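Local structure of odorant binding protein (AGAP010409-PA) (Anopheles gambiae, 3L4A) at residues 24-28 with 29-33; 57-60 with 61-64. The protein probably binds small odorant molecules as a secreted, disulfide-bonded, mainly helical carrier of the PBP/GOBP family. All coordinates share one frame; numbering follows the deposited sequence. Where two conformers were deposited one is given.

Both contacts are local and sit at helix ends: contact 1 finishes helix 21-28, contact 2 starts helix 60-66. They lie on opposite sides of the chain's centre, with centres about 21 Å apart and nearest atoms about 11 Å apart, and share no helix. Contact 1 is mostly at the surface, where backbone carbonyls left over at the helix end are taken up by the turn and a histidine-carboxylate bond lies outside it; Tyr-27 is its buried residue. Contact 2 is more enclosed. There an aspartate supplies the acceptor for an N-H of the first helical turn, and the Asn-63 amide donates to the backbone oxygen of the same aspartate.

Contact 1: residues 24-28 with 29-33; sequences KVHYR and ANEFP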
ATOM      1  N   LYS A  24     -11.183  10.383  -6.058  1.00 14.24           N
ATOM      2  CA  LYS A  24     -11.701   9.859  -4.793  1.00 13.47           C
ATOM      3  C   LYS A  24     -12.791   8.803  -4.977  1.00 20.37           C
ATOM      4  O   LYS A  24     -12.977   7.930  -4.120  1.00 17.46           O
ATOM      5  CB  LYS A  24     -12.159  10.991  -3.877  1.00 15.77           C
ATOM      6  CG  LYS A  24     -11.001  11.736  -3.241  1.00 18.72           C
ATOM      7  CD  LYS A  24     -11.482  12.912  -2.417  1.00 20.36           C
ATOM      8  CE  LYS A  24     -12.172  12.441  -1.145  1.00 21.64           C
ATOM      9  NZ  LYS A  24     -12.823  13.578  -0.438  1.00 28.40           N
ATOM     10  N   VAL A  25     -13.499   8.869  -6.097  1.00 18.63           N
ATOM     11  CA  VAL A  25     -14.425   7.801  -6.439  1.00 22.51           C
ATOM     12  C   VAL A  25     -13.651   6.494  -6.602  1.00 15.95           C
ATOM     13  O   VAL A  25     -14.089   5.444  -6.126  1.00 22.32           O
ATOM     14  CB  VAL A  25     -15.214   8.107  -7.727  1.00 25.76           C
ATOM     15  CG1 VAL A  25     -15.975   6.868  -8.188  1.00 27.46           C
ATOM     16  CG2 VAL A  25     -16.164   9.277  -7.504  1.00 26.21           C
ATOM     17  N   HIS A  26     -12.510   6.554  -7.283  1.00 19.32           N
ATOM     18  CA  HIS A  26     -11.661   5.377  -7.446  1.00 21.33           C
ATOM     19  C   HIS A  26     -11.174   4.876  -6.093  1.00 23.68           C
ATOM     20  O   HIS A  26     -11.273   3.687  -5.788  1.00 24.71           O
ATOM     21  CB  HIS A  26     -10.456   5.689  -8.328  1.00 22.60           C
ATOM     22  CG  HIS A  26     -10.784   5.834  -9.779  1.00 23.85           C
ATOM     23  ND1 HIS A  26     -11.112   4.760 -10.577  1.00 29.30           N
ATOM     24  CD2 HIS A  26     -10.810   6.924 -10.582  1.00 27.29           C
ATOM     25  CE1 HIS A  26     -11.339   5.183 -11.809  1.00 28.21           C
ATOM     26  NE2 HIS A  26     -11.162   6.492 -11.838  1.00 33.14           N
ATOM     27  N   TYR A  27     -10.655   5.787  -5.276  1.00 16.56           N
ATOM     28  CA  TYR A  27     -10.082   5.403  -3.990  1.00 15.65           C
ATOM     29  C   TYR A  27     -11.094   4.703  -3.082  1.00 20.50           C
ATOM     30  O   TYR A  27     -10.760   3.738  -2.389  1.00 21.39           O
ATOM     31  CB  TYR A  27      -9.493   6.623  -3.276  1.00 14.29           C
ATOM     32  CG  TYR A  27      -8.445   7.366  -4.073  1.00 12.88           C
ATOM     33  CD1 TYR A  27      -7.756   6.745  -5.111  1.00 15.66           C
ATOM     34  CD2 TYR A  27      -8.134   8.683  -3.774  1.00 13.32           C
ATOM     35  CE1 TYR A  27      -6.792   7.428  -5.835  1.00 14.32           C
ATOM     36  CE2 TYR A  27      -7.166   9.367  -4.480  1.00  9.55           C
ATOM     37  CZ  TYR A  27      -6.503   8.741  -5.511  1.00 11.03           C
ATOM     38  OH  TYR A  27      -5.547   9.430  -6.216  1.00 11.61           O
ATOM     39  N   ARG A  28     -12.328   5.195  -3.074  1.00 21.95           N
ATOM     40  CA  ARG A  28     -13.373   4.595  -2.246  1.00 20.97           C
ATOM     41  C   ARG A  28     -13.787   3.234  -2.807  1.00 26.40           C
ATOM     42  O   ARG A  28     -14.392   2.423  -2.106  1.00 30.46           O
ATOM     43  CB  ARG A  28     -14.577   5.533  -2.130  1.00 20.52           C
ATOM     44  CG  ARG A  28     -14.277   6.804  -1.349  1.00 24.31           C
ATOM     45  CD  ARG A  28     -15.385   7.835  -1.490  1.00 39.36           C
ATOM     46  NE  ARG A  28     -15.168   8.983  -0.613  1.00 41.97           N
ATOM     47  CZ  ARG A  28     -15.769  10.161  -0.760  1.00 46.02           C
ATOM     48  NH1 ARG A  28     -16.624  10.351  -1.756  1.00 47.13           N
ATOM     49  NH2 ARG A  28     -15.511  11.151   0.086  1.00 38.76           N
ATOM     50  N   ALA A  29     -13.450   2.992  -4.071  1.00 19.54           N
ATOM     51  CA  ALA A  29     -13.725   1.715  -4.724  1.00 26.86           C
ATOM     52  C   ALA A  29     -12.483   0.820  -4.722  1.00 33.94           C
ATOM     53  O   ALA A  29     -12.419  -0.174  -5.447  1.00 30.26           O
ATOM     54  CB  ALA A  29     -14.206   1.944  -6.149  1.00 30.18           C
ATOM     55  N   ASN A  30     -11.498   1.183  -3.905  1.00 25.80           N
ATOM     56  CA  ASN A  30     -10.229   0.459  -3.844  1.00 22.64           C
ATOM     57  C   ASN A  30      -9.542   0.337  -5.203  1.00 26.50           C
ATOM     58  O   ASN A  30      -8.899  -0.669  -5.508  1.00 28.60           O
ATOM     59  CB  ASN A  30     -10.423  -0.910  -3.194  1.00 33.31           C
ATOM     60  CG  ASN A  30     -10.776  -0.803  -1.726  1.00 34.50           C
ATOM     61  OD1 ASN A  30     -10.099  -0.112  -0.962  1.00 35.24           O
ATOM     62  ND2 ASN A  30     -11.841  -1.486  -1.321  1.00 39.73           N
ATOM     63  N   GLU A  31      -9.685   1.382  -6.011  1.00 22.58           N
ATOM     64  CA  GLU A  31      -9.052   1.442  -7.318  0.56 21.65           C
ATOM     65  C   GLU A  31      -7.973   2.519  -7.301  1.00 21.44           C
ATOM     66  O   GLU A  31      -8.256   3.679  -7.019  1.00 20.69           O
ATOM     67  CB  GLU A  31     -10.096   1.751  -8.392  0.56 24.03           C
ATOM     68  CG  GLU A  31     -11.252   0.761  -8.419  0.56 22.88           C
ATOM     69  CD  GLU A  31     -12.405   1.231  -9.282  0.56 26.98           C
ATOM     70  OE1 GLU A  31     -12.509   2.451  -9.531  0.56 21.74           O
ATOM     71  OE2 GLU A  31     -13.211   0.378  -9.707  0.56 22.02           O
ATOM     72  N   PHE A  32      -6.734   2.132  -7.598  1.00 17.30           N
ATOM     73  CA  PHE A  32      -5.612   3.069  -7.521  1.00 13.97           C
ATOM     74  C   PHE A  32      -4.803   3.133  -8.810  1.00 16.59           C
ATOM     75  O   PHE A  32      -3.869   2.365  -9.005  1.00 18.79           O
ATOM     76  CB  PHE A  32      -4.720   2.714  -6.328  1.00 16.55           C
ATOM     77  CG  PHE A  32      -5.476   2.606  -5.047  1.00 15.01           C
ATOM     78  CD1 PHE A  32      -5.963   1.381  -4.619  1.00 16.79           C
ATOM     79  CD2 PHE A  32      -5.755   3.734  -4.288  1.00 14.00           C
ATOM     80  CE1 PHE A  32      -6.686   1.279  -3.448  1.00 18.60           C
ATOM     81  CE2 PHE A  32      -6.478   3.640  -3.116  1.00 17.65           C
ATOM     82  CZ  PHE A  32      -6.942   2.407  -2.690  1.00 18.60           C
ATOM     83  N   PRO A  33      -5.168   4.064  -9.703  1.00 17.49           N
ATOM     84  CA  PRO A  33      -4.535   4.222 -11.016  1.00 17.20           C
ATOM     85  C   PRO A  33      -3.059   4.597 -10.926  1.00 15.62           C
ATOM     86  O   PRO A  33      -2.611   5.115  -9.899  1.00 13.42           O
ATOM     87  CB  PRO A  33      -5.317   5.381 -11.649  1.00 20.45           C
ATOM     88  CG  PRO A  33      -6.583   5.462 -10.876  1.00 18.49           C
ATOM     89  CD  PRO A  33      -6.233   5.054  -9.481  1.00 16.86           C
TER
HETATM   90  O   HOH W   1     -11.372   2.155  -0.391  1.00 37.59           O
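The His-26 to Glu-31 and Tyr-27 to Asn-30 pairs close a Schellman motif, a local C-terminal cap that ends helix 21-28 at the protein surface and leads into the loop before helix 36-48. Glu-31 N reaches back to His-26 O at 2.8 Å, and Asn-30 N to Tyr-27 O at 3.1 Å. Asn-30, the C-prime residue, turns the chain with a positive phi of 55°. His-26 O also accepts from Ala-29 N (2.9 Å); the two donors approach from opposite faces of the carbonyl plane, so this one oxygen is gripped from both. A water links Tyr-27 O, the acceptor of the other bond, to Asn-30 OD1, donating to both.

Outside the turn, His-26 and Glu-31 meet at about a right angle. In the conformer given, Glu-31, with CG beside its backbone N (chi1 -56°) and the chain extended beyond, carries its carboxylate to the imidazole edge, while Pro-33 CG lies over one face of that ring.

On the inner side, the rings of Tyr-27 and Phe-32 are nearly parallel, 15° apart, but slid so far that they barely overlap; CD1 of Tyr-27 and CD2 of Phe-32 touch at 3.7 Å. Phe-41 stacks on Tyr-27 and also touches Phe-32, joining the turn to helix 36-48, where Thr-38 OG1 is hydrogen-bonded to Tyr-27 OH. Arg-28 forms a salt bridge with Glu-9. In that same Glu-31 conformer, His-26 ND1 donates to OE1 over 2.9 Å, on the anti side but somewhat out of the carboxylate plane.

Contact 2: residues 57-60 with 61-64; sequences GVDL and QANW
Asp-59 and the first turn of helix 60-66 satisfy one another through both side chain and backbone. CG of Asp-59 lies anti to its own N (chi1 176°), which swings the carboxylate over the helix start, where OD1 accepts from Ala-62 N at 3.1 Å. That bond is nearly straight (171°), although the donor stands above the carboxylate plane. OD1 accepts also from Leu-133 N and OD2 from an ammonium ion, probably from the crystallisation liquor, while OD2 packs 3.2 Å from the methyl CB of Ala-62.

Asp-59 O takes two donors from Asn-63: the backbone N at 3.0 Å, almost in line with the carbonyl, and the side-chain ND2 at 2.9 Å from above the carbonyl plane. The acceptor lies in the plane of the Asn-63 amide; ND2 also donates to Leu-51 O, and OD1 is hydrogen-bonded to Tyr-111 OH. The Val-58 side chain crosses that of Asn-63 at about a right angle, CG1 coming within 3.2 Å of ND2. Trp-64 N to Leu-60 O, 2.9 Å, continues the helical bonding. The OD1 to Ala-62 N bond, with Asp-59 right before the helix, is that of an aspartate N-cap, here between strand 57-58 and helix 60-66.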
ATOM      1  N   GLY A  57       9.972  -0.130   4.327  1.00 11.15           N
ATOM      2  CA  GLY A  57       9.156  -0.761   3.303  1.00 13.10           C
ATOM      3  C   GLY A  57       7.790  -1.199   3.803  1.00 12.41           C
ATOM      4  O   GLY A  57       7.171  -0.540   4.634  1.00 11.38           O
ATOM      5  N   VAL A  58       7.336  -2.346   3.320  1.00 14.03           N
ATOM      6  CA  VAL A  58       6.007  -2.858   3.638  1.00 11.12           C
ATOM      7  C   VAL A  58       6.013  -3.727   4.898  1.00 12.48           C
ATOM      8  O   VAL A  58       6.798  -4.673   5.003  1.00 13.97           O
ATOM      9  CB  VAL A  58       5.471  -3.693   2.460  1.00 13.84           C
ATOM     10  CG1 VAL A  58       4.169  -4.385   2.824  1.00 12.00           C
ATOM     11  CG2 VAL A  58       5.304  -2.820   1.227  1.00 12.83           C
ATOM     12  N   ASP A  59       5.158  -3.412   5.867  1.00 11.12           N
ATOM     13  CA  ASP A  59       5.021  -4.291   7.020  1.00 12.94           C
ATOM     14  C   ASP A  59       4.104  -5.422   6.609  1.00 12.51           C
ATOM     15  O   ASP A  59       2.886  -5.262   6.549  1.00 10.56           O
ATOM     16  CB  ASP A  59       4.476  -3.561   8.260  1.00 14.47           C
ATOM     17  CG  ASP A  59       4.230  -4.503   9.441  1.00 11.42           C
ATOM     18  OD1 ASP A  59       4.371  -5.729   9.285  1.00 14.33           O
ATOM     19  OD2 ASP A  59       3.862  -4.030  10.542  1.00 16.77           O
ATOM     20  N   LEU A  60       4.698  -6.575   6.308  1.00  9.92           N
ATOM     21  CA  LEU A  60       3.933  -7.706   5.818  1.00 12.26           C
ATOM     22  C   LEU A  60       2.924  -8.264   6.838  1.00  7.24           C
ATOM     23  O   LEU A  60       1.855  -8.744   6.465  1.00 10.69           O
ATOM     24  CB  LEU A  60       4.883  -8.788   5.286  1.00 13.23           C
ATOM     25  CG  LEU A  60       5.714  -8.292   4.094  1.00 12.14           C
ATOM     26  CD1 LEU A  60       6.789  -9.301   3.674  1.00 14.57           C
ATOM     27  CD2 LEU A  60       4.813  -7.954   2.930  1.00 13.76           C
ATOM     28  N   GLN A  61       3.261  -8.212   8.125  1.00 10.35           N
ATOM     29  CA  GLN A  61       2.314  -8.655   9.145  1.00  9.79           C
ATOM     30  C   GLN A  61       1.107  -7.719   9.246  1.00  7.60           C
ATOM     31  O   GLN A  61      -0.037  -8.174   9.334  1.00 10.84           O
ATOM     32  CB  GLN A  61       2.997  -8.791  10.508  1.00 12.03           C
ATOM     33  CG  GLN A  61       2.031  -9.178  11.612  1.00 10.19           C
ATOM     34  CD  GLN A  61       1.424 -10.558  11.415  1.00  9.65           C
ATOM     35  OE1 GLN A  61       2.076 -11.465  10.885  1.00 11.54           O
ATOM     36  NE2 GLN A  61       0.184 -10.730  11.843  1.00 10.91           N
ATOM     37  N   ALA A  62       1.372  -6.414   9.211  1.00 13.52           N
ATOM     38  CA  ALA A  62       0.301  -5.420   9.226  1.00 13.81           C
ATOM     39  C   ALA A  62      -0.627  -5.580   8.020  1.00 11.53           C
ATOM     40  O   ALA A  62      -1.844  -5.503   8.139  1.00 12.41           O
ATOM     41  CB  ALA A  62       0.879  -4.020   9.273  1.00 13.04           C
ATOM     42  N   ASN A  63      -0.044  -5.811   6.850  1.00 11.11           N
ATOM     43  CA  ASN A  63      -0.852  -6.065   5.662  1.00  9.52           C
ATOM     44  C   ASN A  63      -1.642  -7.377   5.724  1.00  9.09           C
ATOM     45  O   ASN A  63      -2.791  -7.450   5.295  1.00 10.97           O
ATOM     46  CB  ASN A  63       0.010  -5.966   4.403  1.00  9.33           C
ATOM     47  CG  ASN A  63       0.269  -4.535   4.012  1.00 10.31           C
ATOM     48  OD1 ASN A  63      -0.554  -3.912   3.333  1.00 10.99           O
ATOM     49  ND2 ASN A  63       1.389  -3.985   4.459  1.00 11.51           N
ATOM     50  N   TRP A  64      -1.025  -8.420   6.276  1.00 10.10           N
ATOM     51  CA  TRP A  64      -1.716  -9.685   6.488  1.00  9.39           C
ATOM     52  C   TRP A  64      -2.954  -9.438   7.336  1.00  9.45           C
ATOM     53  O   TRP A  64      -4.037  -9.915   7.025  1.00 11.83           O
ATOM     54  CB  TRP A  64      -0.767 -10.658   7.195  1.00 11.16           C
ATOM     55  CG  TRP A  64      -1.372 -11.979   7.590  1.00 10.18           C
ATOM     56  CD1 TRP A  64      -1.741 -12.370   8.854  1.00 11.82           C
ATOM     57  CD2 TRP A  64      -1.642 -13.094   6.736  1.00  8.18           C
ATOM     58  NE1 TRP A  64      -2.234 -13.646   8.827  1.00 13.24           N
ATOM     59  CE2 TRP A  64      -2.188 -14.117   7.542  1.00 11.01           C
ATOM     60  CE3 TRP A  64      -1.485 -13.326   5.367  1.00  9.32           C
ATOM     61  CZ2 TRP A  64      -2.566 -15.349   7.024  1.00 12.55           C
ATOM     62  CZ3 TRP A  64      -1.865 -14.551   4.853  1.00 13.93           C
ATOM     63  CH2 TRP A  64      -2.403 -15.549   5.682  1.00 11.14           C
TER